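Local coordinates for sulfur oxidation protein soxB (PDB 2WDD) that hydrolyses a sulfur–sulfur bond in the Sox sulfur-oxidation pathway, probably on a cysteine S-thiosulfonate, and binds two manganese ions, at residues D419-Y424 with E528-Y533. Sequence-based numbering, arbitrary orientation.
Sequences DHLYAY and EVLAEY. With TBU (tertiary-butyl alcohol), chain D.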
loop_
_atom_site.group_PDB
_atom_site.type_symbol
_atom_site.label_atom_id
_atom_site.label_comp_id
_atom_site.label_asym_id
_atom_site.label_seq_id
_atom_site.Cartn_x
_atom_site.Cartn_y
_atom_site.Cartn_z
ATOM N N ASP A 419 5.546 -12.871 -12.418
ATOM C CA ASP A 419 5.658 -11.474 -11.989
ATOM C C ASP A 419 4.429 -11.076 -11.173
ATOM O O ASP A 419 4.554 -10.388 -10.163
ATOM C CB ASP A 419 5.908 -10.523 -13.160
ATOM C CG ASP A 419 6.586 -9.221 -12.722
ATOM O OD1 ASP A 419 7.572 -9.288 -11.960
ATOM O OD2 ASP A 419 6.078 -8.130 -13.065
ATOM N N HIS A 420 3.254 -11.568 -11.567
ATOM C CA HIS A 420 2.040 -11.301 -10.796
ATOM C C HIS A 420 2.115 -12.006 -9.443
ATOM O O HIS A 420 1.728 -11.447 -8.420
ATOM C CB HIS A 420 0.784 -11.787 -11.525
ATOM C CG HIS A 420 0.498 -11.069 -12.808
ATOM N ND1 HIS A 420 0.203 -11.743 -13.972
ATOM C CD2 HIS A 420 0.381 -9.749 -13.096
ATOM C CE1 HIS A 420 -0.064 -10.874 -14.929
ATOM N NE2 HIS A 420 0.050 -9.655 -14.429
ATOM N N LEU A 421 2.561 -13.261 -9.435
ATOM C CA LEU A 421 2.637 -13.982 -8.169
ATOM C C LEU A 421 3.522 -13.209 -7.189
ATOM O O LEU A 421 3.212 -13.128 -6.001
ATOM C CB LEU A 421 3.180 -15.398 -8.360
ATOM C CG LEU A 421 2.336 -16.366 -9.188
ATOM C CD1 LEU A 421 2.921 -17.786 -9.072
ATOM C CD2 LEU A 421 0.884 -16.323 -8.748
ATOM N N TYR A 422 4.629 -12.653 -7.674
ATOM C CA TYR A 422 5.517 -11.879 -6.807
ATOM C C TYR A 422 4.866 -10.553 -6.402
ATOM O O TYR A 422 5.042 -10.095 -5.274
ATOM C CB TYR A 422 6.861 -11.618 -7.478
ATOM C CG TYR A 422 7.695 -12.859 -7.755
ATOM C CD1 TYR A 422 7.855 -13.849 -6.797
ATOM C CD2 TYR A 422 8.339 -13.016 -8.981
ATOM C CE1 TYR A 422 8.612 -14.989 -7.064
ATOM C CE2 TYR A 422 9.106 -14.146 -9.253
ATOM C CZ TYR A 422 9.238 -15.118 -8.290
ATOM O OH TYR A 422 9.999 -16.233 -8.559
ATOM N N ALA A 423 4.071 -9.964 -7.291
ATOM C CA ALA A 423 3.345 -8.736 -6.940
ATOM C C ALA A 423 2.325 -8.988 -5.819
ATOM O O ALA A 423 2.043 -8.105 -5.015
ATOM C CB ALA A 423 2.632 -8.167 -8.155
ATOM N N TYR A 424 1.752 -10.188 -5.796
ATOM C CA TYR A 424 0.756 -10.540 -4.798
ATOM C C TYR A 424 1.335 -11.156 -3.531
ATOM O O TYR A 424 0.732 -11.056 -2.456
ATOM C CB TYR A 424 -0.189 -11.593 -5.379
ATOM C CG TYR A 424 -1.261 -11.087 -6.313
ATOM C CD1 TYR A 424 -2.231 -10.186 -5.873
ATOM C CD2 TYR A 424 -1.419 -11.665 -7.576
ATOM C CE1 TYR A 424 -3.297 -9.815 -6.708
ATOM C CE2 TYR A 424 -2.476 -11.311 -8.416
ATOM C CZ TYR A 424 -3.403 -10.374 -7.985
ATOM O OH TYR A 424 -4.453 -10.035 -8.820
ATOM N N GLU A 528 5.311 -20.817 -4.565
ATOM C CA GLU A 528 5.627 -22.120 -5.149
ATOM C C GLU A 528 4.346 -22.946 -5.187
ATOM O O GLU A 528 4.086 -23.667 -6.160
ATOM C CB GLU A 528 6.706 -22.848 -4.347
ATOM C CG GLU A 528 8.085 -22.222 -4.505
ATOM C CD GLU A 528 9.179 -22.960 -3.740
ATOM O OE1 GLU A 528 8.894 -24.022 -3.138
ATOM O OE2 GLU A 528 10.330 -22.472 -3.746
ATOM N N VAL A 529 3.537 -22.841 -4.134
ATOM C CA VAL A 529 2.286 -23.579 -4.074
ATOM C C VAL A 529 1.357 -23.061 -5.168
ATOM O O VAL A 529 0.726 -23.832 -5.892
ATOM C CB VAL A 529 1.645 -23.442 -2.666
ATOM C CG1 VAL A 529 0.288 -24.122 -2.609
ATOM C CG2 VAL A 529 2.578 -23.997 -1.588
ATOM N N LEU A 530 1.289 -21.737 -5.297
ATOM C CA LEU A 530 0.435 -21.142 -6.309
ATOM C C LEU A 530 0.827 -21.541 -7.717
ATOM O O LEU A 530 -0.035 -21.874 -8.528
ATOM C CB LEU A 530 0.444 -19.624 -6.190
ATOM C CG LEU A 530 -0.206 -19.135 -4.899
ATOM C CD1 LEU A 530 -0.018 -17.644 -4.774
ATOM C CD2 LEU A 530 -1.696 -19.502 -4.875
ATOM N N ALA A 531 2.123 -21.502 -8.010
ATOM C CA ALA A 531 2.595 -21.860 -9.340
ATOM C C ALA A 531 2.274 -23.330 -9.634
ATOM O O ALA A 531 1.838 -23.650 -10.728
ATOM C CB ALA A 531 4.082 -21.572 -9.505
ATOM N N GLU A 532 2.445 -24.200 -8.641
ATOM C CA GLU A 532 2.135 -25.619 -8.809
ATOM C C GLU A 532 0.669 -25.813 -9.187
ATOM O O GLU A 532 0.335 -26.578 -10.098
ATOM C CB GLU A 532 2.431 -26.377 -7.513
ATOM C CG GLU A 532 3.827 -26.952 -7.445
ATOM C CD GLU A 532 4.093 -27.684 -6.147
ATOM O OE1 GLU A 532 3.125 -28.073 -5.463
ATOM O OE2 GLU A 532 5.275 -27.860 -5.805
ATOM N N TYR A 533 -0.215 -25.125 -8.474
ATOM C CA TYR A 533 -1.642 -25.222 -8.723
ATOM C C TYR A 533 -1.995 -24.667 -10.101
ATOM O O TYR A 533 -2.665 -25.324 -10.894
ATOM C CB TYR A 533 -2.402 -24.437 -7.657
ATOM C CG TYR A 533 -3.889 -24.331 -7.908
ATOM C CD1 TYR A 533 -4.710 -25.445 -7.817
ATOM C CD2 TYR A 533 -4.466 -23.115 -8.254
ATOM C CE1 TYR A 533 -6.088 -25.341 -8.016
ATOM C CE2 TYR A 533 -5.833 -23.005 -8.458
ATOM C CZ TYR A 533 -6.635 -24.117 -8.353
ATOM O OH TYR A 533 -7.995 -23.995 -8.558
HETATM O O TBU D . 12.234 -15.371 -5.730
HETATM C C TBU D . 13.613 -15.710 -5.586
HETATM C C1 TBU D . 13.992 -16.811 -6.556
HETATM C C2 TBU D . 14.455 -14.468 -5.875
HETATM C C3 TBU D . 13.867 -16.216 -4.164
#
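L421 packs against L530 and A531 in an apolar helix-helix contact within the C-terminal part of this 5'-nucleotidase-family protein, joining helix 418-425 to helix 526-537. The backbones come nearest at L421 and L530, whose CA atoms lie 7.7 Å apart, and the two segments together bury a modest 122 Å². One side chain bridges the gap with both of its branches. L421 has CG anti to its carbonyl carbon (chi1 -65°), and CD1 continues the extended chain anti to CA (chi2 -171°), which carries this methyl farthest toward the second helix. There L421 CD1 rests 4.0 Å from A531 CB and, at van der Waals range, 3.9 Å from A531 N, so it touches backbone as well as side chain. The other branch, L421 CD2, meets L530 at the base of its side chain, 4.2 Å from L530 CB, and the two leucines run at a slant to each other. Neighbouring contacts extend the seam along helix 418-425: W418 touches A531 and T425 touches L530, while A388 of helix 380-392 also packs on L530. The Y422 ring meets Y527, just before 528-533 on helix 526-537, edge-to-face, and both tyrosines line the tertiary-butyl alcohol pocket. The alcohol O approaches the Y422 ring obliquely; its 3.7 Å from Y422 OH indicates a loose van der Waals approach. Across the two segments every close pair involves an aliphatic carbon of L421, and all three touching residues are buried. The chemistry is therefore consistent with cohesion by dispersion and exclusion of water, without directional polar bonding between these segments; L421 is the side chain through which they touch, in one of several contacts between the helices.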